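Dihydrofolate reductase, putative (Aspergillus flavus, PDB 6DRS) probably catalyses the NADPH-dependent reduction of dihydrofolate to tetrahydrofolate, and here binds NADP and an antifolate inhibitor. Local coordinates at residues A12-P17 with F193-F198; R19-L24 with I201-L206; K65-V70 with K94-E99. All coordinates share one frame; numbering follows the deposited sequence.

Interaction 1. Residues A12-P17 with F193-F198; sequences ATTPIP and FECDTF. With NAP (NADP nicotinamide-adenine-dinucleotide phosphate), chain H.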
# COMPACT_ATOMS: atom_id res chain seq x y z
N ALA A 12 -4.83 2.75 -4.50
CA ALA A 12 -5.22 3.61 -5.64
C ALA A 12 -6.54 3.07 -6.23
O ALA A 12 -6.68 1.85 -6.41
CB ALA A 12 -4.10 3.70 -6.66
N THR A 13 -7.54 3.93 -6.41
CA THR A 13 -8.80 3.49 -7.02
C THR A 13 -9.12 4.32 -8.28
O THR A 13 -8.59 5.43 -8.46
CB THR A 13 -9.99 3.49 -6.06
OG1 THR A 13 -10.35 4.84 -5.80
CG2 THR A 13 -9.71 2.74 -4.78
N THR A 14 -9.93 3.70 -9.15
CA THR A 14 -10.49 4.35 -10.33
C THR A 14 -12.03 4.21 -10.30
O THR A 14 -12.56 3.10 -10.03
CB THR A 14 -9.82 3.85 -11.62
OG1 THR A 14 -10.24 4.75 -12.64
CG2 THR A 14 -10.15 2.42 -11.99
N PRO A 15 -12.76 5.33 -10.51
CA PRO A 15 -14.23 5.23 -10.42
C PRO A 15 -14.87 4.59 -11.67
O PRO A 15 -14.51 4.93 -12.82
CB PRO A 15 -14.72 6.67 -10.23
CG PRO A 15 -13.67 7.48 -10.91
CD PRO A 15 -12.38 6.74 -10.61
N ILE A 16 -15.77 3.65 -11.41
CA ILE A 16 -16.56 2.98 -12.44
C ILE A 16 -18.05 3.18 -12.14
O ILE A 16 -18.65 2.48 -11.30
CB ILE A 16 -16.20 1.49 -12.55
CG1 ILE A 16 -14.69 1.31 -12.73
CG2 ILE A 16 -16.98 0.84 -13.69
CD1 ILE A 16 -14.20 -0.05 -12.33
N PRO A 17 -18.67 4.16 -12.82
CA PRO A 17 -20.11 4.40 -12.54
C PRO A 17 -20.89 3.19 -13.06
O PRO A 17 -20.69 2.78 -14.19
CB PRO A 17 -20.44 5.65 -13.37
CG PRO A 17 -19.10 6.32 -13.55
CD PRO A 17 -18.14 5.17 -13.75
N PHE A 193 -11.80 2.59 -16.78
CA PHE A 193 -10.88 1.42 -16.82
C PHE A 193 -11.66 0.14 -16.51
O PHE A 193 -12.50 0.10 -15.62
CB PHE A 193 -9.73 1.54 -15.81
CG PHE A 193 -8.62 2.47 -16.21
CD1 PHE A 193 -7.73 2.13 -17.22
CD2 PHE A 193 -8.44 3.70 -15.58
CE1 PHE A 193 -6.70 2.98 -17.59
CE2 PHE A 193 -7.43 4.56 -15.96
CZ PHE A 193 -6.55 4.21 -16.97
N GLU A 194 -11.33 -0.91 -17.24
CA GLU A 194 -11.86 -2.24 -16.95
C GLU A 194 -11.15 -2.81 -15.71
O GLU A 194 -9.93 -2.83 -15.68
CB GLU A 194 -11.61 -3.13 -18.17
CG GLU A 194 -12.00 -4.58 -17.94
CD GLU A 194 -11.78 -5.52 -19.11
OE1 GLU A 194 -11.31 -5.10 -20.19
OE2 GLU A 194 -12.06 -6.70 -18.92
N CYS A 195 -11.91 -3.35 -14.75
CA CYS A 195 -11.36 -3.88 -13.50
C CYS A 195 -12.09 -5.18 -13.13
O CYS A 195 -13.29 -5.27 -13.35
CB CYS A 195 -11.57 -2.88 -12.38
SG CYS A 195 -10.70 -1.30 -12.65
N ASP A 196 -11.39 -6.18 -12.59
CA ASP A 196 -12.09 -7.39 -12.09
C ASP A 196 -12.03 -7.40 -10.56
O ASP A 196 -12.64 -8.27 -9.91
CB ASP A 196 -11.54 -8.70 -12.67
CG ASP A 196 -10.03 -8.83 -12.57
OD1 ASP A 196 -9.46 -8.28 -11.62
OD2 ASP A 196 -9.42 -9.46 -13.45
N THR A 197 -11.30 -6.43 -9.99
CA THR A 197 -11.14 -6.34 -8.52
C THR A 197 -11.47 -4.91 -8.09
O THR A 197 -11.03 -3.98 -8.75
CB THR A 197 -9.72 -6.76 -8.11
OG1 THR A 197 -9.37 -7.92 -8.87
CG2 THR A 197 -9.60 -7.02 -6.62
N PHE A 198 -12.24 -4.78 -7.00
CA PHE A 198 -12.78 -3.51 -6.53
C PHE A 198 -12.49 -3.37 -5.03
O PHE A 198 -12.42 -4.37 -4.29
CB PHE A 198 -14.29 -3.43 -6.82
CG PHE A 198 -14.63 -3.79 -8.24
CD1 PHE A 198 -14.82 -5.12 -8.61
CD2 PHE A 198 -14.70 -2.82 -9.23
CE1 PHE A 198 -15.07 -5.46 -9.94
CE2 PHE A 198 -14.96 -3.16 -10.55
CZ PHE A 198 -15.14 -4.48 -10.91
PA NAP H . -5.40 -10.26 -2.30
O1A NAP H . -4.16 -9.47 -2.64
O2A NAP H . -6.45 -9.94 -1.31
O5B NAP H . -4.93 -11.79 -2.03
C5B NAP H . -5.84 -12.91 -1.95
C4B NAP H . -5.03 -14.03 -1.32
O4B NAP H . -4.67 -13.66 0.01
C3B NAP H . -5.78 -15.34 -1.17
O3B NAP H . -5.71 -16.12 -2.37
C2B NAP H . -5.04 -15.99 -0.01
O2B NAP H . -3.76 -16.43 -0.45
C1B NAP H . -4.70 -14.81 0.88
N9A NAP H . -5.74 -14.58 1.86
C8A NAP H . -6.76 -13.75 1.62
N7A NAP H . -7.59 -13.71 2.69
C5A NAP H . -7.08 -14.53 3.64
C6A NAP H . -7.49 -14.93 5.01
N6A NAP H . -8.60 -14.38 5.51
N1A NAP H . -6.74 -15.80 5.71
C2A NAP H . -5.62 -16.30 5.15
N3A NAP H . -5.19 -15.97 3.90
C4A NAP H . -5.87 -15.11 3.09
O3 NAP H . -6.07 -10.59 -3.77
PN NAP H . -7.25 -9.80 -4.56
O1N NAP H . -8.31 -9.33 -3.66
O2N NAP H . -7.55 -10.76 -5.69
O5D NAP H . -6.46 -8.54 -5.17
C5D NAP H . -5.36 -8.73 -6.03
C4D NAP H . -5.63 -7.71 -7.12
O4D NAP H . -5.80 -6.43 -6.49
C3D NAP H . -4.53 -7.56 -8.15
O3D NAP H . -5.19 -7.26 -9.41
C2D NAP H . -3.77 -6.36 -7.64
O2D NAP H . -3.11 -5.71 -8.70
C1D NAP H . -4.87 -5.50 -7.05
N1N NAP H . -4.37 -4.55 -6.04
C2N NAP H . -4.52 -3.23 -6.27
C3N NAP H . -4.05 -2.26 -5.37
C7N NAP H . -4.26 -0.77 -5.66
O7N NAP H . -3.95 0.09 -4.82
N7N NAP H . -4.79 -0.43 -6.85
C4N NAP H . -3.36 -2.69 -4.22
C5N NAP H . -3.21 -4.07 -4.02
C6N NAP H . -3.71 -4.99 -4.94
P2B NAP H . -3.51 -17.96 -0.88
O1X NAP H . -4.31 -18.17 -2.16
O2X NAP H . -2.04 -17.96 -1.24
O3X NAP H . -4.06 -18.64 0.34
O HOH W 1 -12.29 4.49 -14.62
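Two phenylalanine rings are each met at the edge: Thr-14 OG1 lies near the plane of the Phe-193 ring, 3.6 Å from its CD2, and Ile-16 CD1 lies near the plane of the Phe-198 ring. In the dihydrofolate reductase fold this is where the end of the first strand, 7-17, is met by the loop that leads into strand 197-198, and the two segments share no direct hydrogen bond. Ile-16 carries much of the contact through one methyl. Its CD1 sits 3.7 Å from Cys-195 SG and equally close to Phe-198 CE2, with the backbone oxygen of Phe-193 as a further neighbour. Thr-14 divides its two branches. Its hydroxyl is turned anti to the backbone N (chi1 -168°), which leaves CG2 to pack 3.8 Å from Cys-195 SG, while OG1 also reaches Val-181 O on the adjoining strand 174-183 through a hydrogen bond. Beyond the edge contact, Phe-193 makes a cation-pi interaction with Lys-183. At the other end of 12-17 the backbone serves the cofactor: Ala-12 N donates to the carboxamide oxygen O7N of NADP at 2.8 Å in a nearly straight bond (172°), and the amide N7N returns a weak one to Ala-12 O. Within 193-198, Asp-196 and Thr-197 both face Gly-27 of strand 22-27, a classic beta bulge. A single water ties the two segments together, donating to Thr-14 OG1 and Pro-15 O and accepting from Phe-193 N, which lies 2.9 Å from the water oxygen.

Interaction 2. Residues R19-L24 with I201-L206; sequences REKTLL and IDEELL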
# COMPACT_ATOMS: atom_id res chain seq x y z
N ARG A 19 -25.12 1.50 -12.89
CA ARG A 19 -26.50 1.96 -12.66
C ARG A 19 -26.75 2.14 -11.15
O ARG A 19 -27.28 3.16 -10.74
CB ARG A 19 -27.53 1.03 -13.32
CG ARG A 19 -28.69 1.77 -13.98
CD ARG A 19 -29.93 0.93 -14.26
NE ARG A 19 -30.44 0.26 -13.07
CZ ARG A 19 -31.36 0.74 -12.23
NH1 ARG A 19 -32.03 1.84 -12.52
NH2 ARG A 19 -31.61 0.11 -11.10
N GLU A 20 -26.31 1.19 -10.33
CA GLU A 20 -26.65 1.15 -8.90
C GLU A 20 -25.68 2.01 -8.07
O GLU A 20 -26.09 2.61 -7.10
CB GLU A 20 -26.72 -0.29 -8.40
CG GLU A 20 -27.19 -1.28 -9.46
CD GLU A 20 -26.11 -1.77 -10.43
OE1 GLU A 20 -25.81 -2.98 -10.41
OE2 GLU A 20 -25.57 -0.94 -11.21
N LYS A 21 -24.39 2.07 -8.42
CA LYS A 21 -23.42 2.84 -7.61
C LYS A 21 -22.13 3.03 -8.40
O LYS A 21 -21.89 2.32 -9.37
CB LYS A 21 -23.13 2.12 -6.29
CG LYS A 21 -22.68 0.67 -6.43
CD LYS A 21 -22.54 -0.01 -5.10
CE LYS A 21 -22.23 -1.48 -5.25
NZ LYS A 21 -22.17 -2.16 -3.93
N THR A 22 -21.31 3.99 -8.00
CA THR A 22 -19.96 4.06 -8.50
C THR A 22 -19.10 3.02 -7.77
O THR A 22 -18.98 3.06 -6.54
CB THR A 22 -19.37 5.45 -8.32
OG1 THR A 22 -20.24 6.34 -9.02
CG2 THR A 22 -17.96 5.57 -8.86
N LEU A 23 -18.52 2.10 -8.53
CA LEU A 23 -17.54 1.14 -7.99
C LEU A 23 -16.15 1.81 -8.02
O LEU A 23 -15.93 2.81 -8.76
CB LEU A 23 -17.54 -0.12 -8.86
CG LEU A 23 -18.81 -0.97 -8.80
CD1 LEU A 23 -18.77 -2.07 -9.86
CD2 LEU A 23 -19.03 -1.56 -7.41
N LEU A 24 -15.24 1.27 -7.20
CA LEU A 24 -13.85 1.75 -7.13
C LEU A 24 -12.92 0.62 -7.59
O LEU A 24 -12.65 -0.32 -6.83
CB LEU A 24 -13.55 2.21 -5.70
CG LEU A 24 -14.36 3.40 -5.18
CD1 LEU A 24 -13.96 3.71 -3.75
CD2 LEU A 24 -14.18 4.63 -6.07
N ILE A 201 -15.65 -1.28 -0.23
CA ILE A 201 -16.64 -0.26 0.11
C ILE A 201 -16.42 0.84 -0.92
O ILE A 201 -15.31 0.95 -1.46
CB ILE A 201 -16.46 0.26 1.57
CG1 ILE A 201 -15.05 0.80 1.81
CG2 ILE A 201 -16.82 -0.84 2.57
CD1 ILE A 201 -14.88 1.55 3.13
N ASP A 202 -17.46 1.62 -1.22
CA ASP A 202 -17.36 2.62 -2.28
C ASP A 202 -18.25 3.82 -1.94
O ASP A 202 -17.77 4.95 -1.84
CB ASP A 202 -17.74 2.05 -3.65
CG ASP A 202 -18.78 0.94 -3.58
OD1 ASP A 202 -19.84 1.16 -2.93
OD2 ASP A 202 -18.52 -0.15 -4.14
N GLU A 203 -19.53 3.55 -1.78
CA GLU A 203 -20.51 4.60 -1.62
C GLU A 203 -20.38 5.19 -0.22
O GLU A 203 -20.52 6.41 -0.04
CB GLU A 203 -21.91 4.05 -1.91
CG GLU A 203 -22.20 3.91 -3.41
CD GLU A 203 -22.21 5.20 -4.23
OE1 GLU A 203 -21.95 5.14 -5.46
OE2 GLU A 203 -22.47 6.27 -3.64
N GLU A 204 -20.03 4.35 0.75
CA GLU A 204 -19.95 4.82 2.10
C GLU A 204 -18.80 5.83 2.27
O GLU A 204 -18.89 6.68 3.15
CB GLU A 204 -20.06 3.66 3.08
CG GLU A 204 -18.79 2.89 3.29
CD GLU A 204 -19.05 1.51 3.89
OE1 GLU A 204 -19.86 0.74 3.29
OE2 GLU A 204 -18.45 1.20 4.96
N LEU A 205 -17.76 5.79 1.42
CA LEU A 205 -16.71 6.81 1.41
C LEU A 205 -17.18 8.04 0.61
O LEU A 205 -16.99 9.16 1.05
CB LEU A 205 -15.44 6.26 0.76
CG LEU A 205 -14.87 4.99 1.39
CD1 LEU A 205 -13.69 4.49 0.57
CD2 LEU A 205 -14.48 5.24 2.84
N LEU A 206 -17.73 7.82 -0.57
CA LEU A 206 -18.07 8.96 -1.42
C LEU A 206 -19.24 9.75 -0.80
O LEU A 206 -19.34 10.95 -1.02
CB LEU A 206 -18.35 8.49 -2.86
CG LEU A 206 -17.27 7.63 -3.53
CD1 LEU A 206 -17.83 6.82 -4.70
CD2 LEU A 206 -16.05 8.45 -3.97
O HOH W 2 -19.11 -2.95 -3.90
O HOH W 3 -16.01 -0.44 -5.27
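Asp-202 OD2 receives hydrogen bonds from two waters, one accepting from Lys-21 NZ and the other from Leu-24 N, and Leu-23 CD2 lies 3.6 Å from the same oxygen. The lysine amine is 4.2 Å from Asp-202 OD2, beyond a salt bridge, so the water mediates between the opposite charges. While OD2 reaches 19-24 through water, OD1 takes the N-H of Glu-203 within its own segment, on the anti lone pair. The one direct hydrogen bond between 19-24 and 201-206 runs from Thr-22 N to Glu-203 OE1, at 2.9 Å. Thr-22 N sits nearly in line with the C-O bond, and the N-H...O angle is 148°. A turn at chi2 (-63°) folds the glutamate chain back toward the strand, and OE1 then lies 3.3 Å from Lys-21 CB. This contact brings the start of strand 22-27 of the dihydrofolate reductase fold against the short helix 203-206, with Asp-202 at the N-cap position immediately before that helix, although its side chain makes no capping bond. The aspartate CB packs 3.3 Å from Thr-22 O, a buried carbonyl for which the model has no hydrogen-bond partner. Leu-24 supplies the apolar side: its CG rests 3.9 Å from Asp-202 CB, and CD1 meets Ile-201 O and, more loosely, Leu-205 CD1. Leu-205 continues onto Ile-176 and Met-178 of strand 174-183, whereas Leu-206 CD1 approaches Thr-22 CB at 4.2 Å on the more exposed flank.

Interaction 3. Residues K65-V70 with K94-E99; sequences KTYDSV and KRVAEE. With NAP (NADP nicotinamide-adenine-dinucleotide phosphate), chain H.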
# COMPACT_ATOMS: atom_id res chain seq x y z
N LYS A 65 -1.82 -12.66 -3.36
CA LYS A 65 -1.94 -12.31 -4.78
C LYS A 65 -1.29 -10.94 -5.04
O LYS A 65 -0.63 -10.74 -6.08
CB LYS A 65 -3.40 -12.35 -5.23
CG LYS A 65 -3.90 -13.74 -5.59
CD LYS A 65 -5.41 -13.82 -5.59
CE LYS A 65 -5.97 -15.05 -6.25
NZ LYS A 65 -7.29 -15.39 -5.65
N THR A 66 -1.43 -10.03 -4.09
CA THR A 66 -0.78 -8.72 -4.21
C THR A 66 0.73 -8.90 -4.12
O THR A 66 1.48 -8.31 -4.91
CB THR A 66 -1.30 -7.73 -3.16
OG1 THR A 66 -2.70 -7.53 -3.39
CG2 THR A 66 -0.58 -6.40 -3.23
N TYR A 67 1.19 -9.75 -3.20
CA TYR A 67 2.63 -10.08 -3.23
C TYR A 67 3.05 -10.52 -4.64
O TYR A 67 4.01 -10.01 -5.19
CB TYR A 67 3.00 -11.12 -2.18
CG TYR A 67 4.47 -11.45 -2.17
CD1 TYR A 67 5.40 -10.61 -1.55
CD2 TYR A 67 4.95 -12.60 -2.78
CE1 TYR A 67 6.75 -10.92 -1.53
CE2 TYR A 67 6.31 -12.91 -2.79
CZ TYR A 67 7.21 -12.07 -2.15
OH TYR A 67 8.54 -12.38 -2.12
N ASP A 68 2.28 -11.44 -5.23
CA ASP A 68 2.63 -12.01 -6.55
C ASP A 68 2.55 -10.94 -7.64
O ASP A 68 3.29 -11.02 -8.61
CB ASP A 68 1.76 -13.24 -6.87
CG ASP A 68 2.17 -14.47 -6.08
OD1 ASP A 68 3.26 -14.44 -5.48
OD2 ASP A 68 1.38 -15.45 -6.07
N SER A 69 1.69 -9.95 -7.47
CA SER A 69 1.50 -8.88 -8.46
C SER A 69 2.76 -8.03 -8.63
O SER A 69 2.92 -7.42 -9.69
CB SER A 69 0.33 -8.01 -8.14
OG SER A 69 0.62 -7.14 -7.06
N VAL A 70 3.62 -7.98 -7.61
CA VAL A 70 4.89 -7.26 -7.75
C VAL A 70 5.84 -8.14 -8.56
O VAL A 70 5.97 -9.31 -8.25
CB VAL A 70 5.54 -6.95 -6.39
CG1 VAL A 70 6.65 -5.93 -6.53
CG2 VAL A 70 4.51 -6.48 -5.36
N LYS A 94 8.46 -21.05 2.03
CA LYS A 94 9.68 -21.50 1.34
C LYS A 94 10.00 -20.57 0.17
O LYS A 94 11.17 -20.21 -0.06
CB LYS A 94 9.56 -22.92 0.79
CG LYS A 94 9.33 -24.04 1.80
CD LYS A 94 10.23 -25.26 1.52
CE LYS A 94 9.53 -26.61 1.57
NZ LYS A 94 8.44 -26.65 2.58
N ARG A 95 8.96 -20.19 -0.58
CA ARG A 95 9.21 -19.39 -1.79
C ARG A 95 9.60 -17.96 -1.39
O ARG A 95 10.45 -17.34 -2.03
CB ARG A 95 7.98 -19.46 -2.71
CG ARG A 95 8.07 -18.57 -3.95
CD ARG A 95 6.86 -18.72 -4.86
NE ARG A 95 5.61 -18.25 -4.28
CZ ARG A 95 5.13 -17.02 -4.46
NH1 ARG A 95 5.84 -16.13 -5.15
NH2 ARG A 95 3.94 -16.71 -4.00
N VAL A 96 8.95 -17.41 -0.35
CA VAL A 96 9.25 -16.02 0.09
C VAL A 96 10.70 -15.99 0.62
O VAL A 96 11.51 -15.12 0.20
CB VAL A 96 8.21 -15.52 1.11
CG1 VAL A 96 8.71 -14.32 1.90
CG2 VAL A 96 6.86 -15.23 0.45
N ALA A 97 11.05 -16.99 1.45
CA ALA A 97 12.41 -17.13 2.00
C ALA A 97 13.42 -17.10 0.86
O ALA A 97 14.45 -16.44 0.94
CB ALA A 97 12.54 -18.39 2.82
N GLU A 98 13.06 -17.74 -0.24
CA GLU A 98 13.97 -17.82 -1.36
C GLU A 98 14.11 -16.44 -2.01
O GLU A 98 15.22 -16.02 -2.34
CB GLU A 98 13.44 -18.85 -2.35
CG GLU A 98 14.50 -19.47 -3.23
CD GLU A 98 13.89 -20.43 -4.25
OE1 GLU A 98 13.18 -21.38 -3.83
OE2 GLU A 98 14.10 -20.20 -5.46
N GLU A 99 12.97 -15.77 -2.20
CA GLU A 99 12.95 -14.47 -2.89
C GLU A 99 13.65 -13.41 -2.02
O GLU A 99 14.44 -12.59 -2.52
CB GLU A 99 11.51 -14.10 -3.28
CG GLU A 99 10.97 -14.90 -4.47
CD GLU A 99 9.47 -14.76 -4.72
OE1 GLU A 99 8.81 -13.98 -4.02
OE2 GLU A 99 8.96 -15.45 -5.62
PA NAP H . -5.40 -10.26 -2.30
O1A NAP H . -4.16 -9.47 -2.64
O2A NAP H . -6.45 -9.94 -1.31
O5B NAP H . -4.93 -11.79 -2.03
C5B NAP H . -5.84 -12.91 -1.95
C4B NAP H . -5.03 -14.03 -1.32
O4B NAP H . -4.67 -13.66 0.01
C3B NAP H . -5.78 -15.34 -1.17
O3B NAP H . -5.71 -16.12 -2.37
C2B NAP H . -5.04 -15.99 -0.01
O2B NAP H . -3.76 -16.43 -0.45
C1B NAP H . -4.70 -14.81 0.88
N9A NAP H . -5.74 -14.58 1.86
C8A NAP H . -6.76 -13.75 1.62
N7A NAP H . -7.59 -13.71 2.69
C5A NAP H . -7.08 -14.53 3.64
C6A NAP H . -7.49 -14.93 5.01
N6A NAP H . -8.60 -14.38 5.51
N1A NAP H . -6.74 -15.80 5.71
C2A NAP H . -5.62 -16.30 5.15
N3A NAP H . -5.19 -15.97 3.90
C4A NAP H . -5.87 -15.11 3.09
O3 NAP H . -6.07 -10.59 -3.77
PN NAP H . -7.25 -9.80 -4.56
O1N NAP H . -8.31 -9.33 -3.66
O2N NAP H . -7.55 -10.76 -5.69
O5D NAP H . -6.46 -8.54 -5.17
C5D NAP H . -5.36 -8.73 -6.03
C4D NAP H . -5.63 -7.71 -7.12
O4D NAP H . -5.80 -6.43 -6.49
C3D NAP H . -4.53 -7.56 -8.15
O3D NAP H . -5.19 -7.26 -9.41
C2D NAP H . -3.77 -6.36 -7.64
O2D NAP H . -3.11 -5.71 -8.70
C1D NAP H . -4.87 -5.50 -7.05
N1N NAP H . -4.37 -4.55 -6.04
C2N NAP H . -4.52 -3.23 -6.27
C3N NAP H . -4.05 -2.26 -5.37
C7N NAP H . -4.26 -0.77 -5.66
O7N NAP H . -3.95 0.09 -4.82
N7N NAP H . -4.79 -0.43 -6.85
C4N NAP H . -3.36 -2.69 -4.22
C5N NAP H . -3.21 -4.07 -4.02
C6N NAP H . -3.71 -4.99 -4.94
P2B NAP H . -3.51 -17.96 -0.88
O1X NAP H . -4.31 -18.17 -2.16
O2X NAP H . -2.04 -17.96 -1.24
O3X NAP H . -4.06 -18.64 0.34
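Tyr-67 and Val-96 mark the nearest backbone approach of two helices whose segment axes, 65-69 and 94-99, approach to 13.1 Å at an angle of 31°, a separation spanned mainly by Tyr-67, Arg-95 and the two acids. Tyr-67 has CG anti to its backbone N (chi1 -179°), which sends the ring outward to Glu-99. Its OH donates a very short hydrogen bond of 2.5 Å to Glu-99 OE1, and ring and carboxylate are nearly coplanar, 18° apart. Val-96 CG2 adds apolar contact 4.0 Å from Tyr-67 CE2. Alongside, Arg-95 NH2 forms a salt bridge to Asp-68 OD1 at 2.8 Å, on its syn lone pair, and NH1 adds a weak bond to that oxygen while also bridging to Glu-99 OE2. Arg-64 and Arg-75 extend this salt-bridge network, pairing with Asp-68 and Glu-99. Helix 64-69, entered directly from strand 57-63, turns its N-terminal end to the cofactor diphosphate: Thr-66 OG1 holds O1A at 2.5 Å, and Lys-65 N and Thr-66 N give weak bonds. The network ties its other flank to helix 89-116. Tyr-67 and Val-96 both rest on Ile-84 of strand 81-85, and Val-96 also touches Ala-129 and Val-131 of strand 128-132.

Interactions 1 and 2 are neighbours in one sheet, their centres 11 Å apart: strands 7-17 and 22-27 pair antiparallel, and 197-198 pairs with 22-27 before the chain enters helix 203-206. Their segments alternate along the sequence, so the two contacts cross along the chain. Interaction 3 is nested inside the loops closed by both and lies about 25 Å from interaction 1 and 31 Å from interaction 2, centre to centre, on helices flanking other strands of the sheet. Residues of 12-17 and 65-70 nevertheless meet the same NADP, at its nicotinamide and its diphosphate, and Ala-12 and Thr-66 also touch the inhibitor.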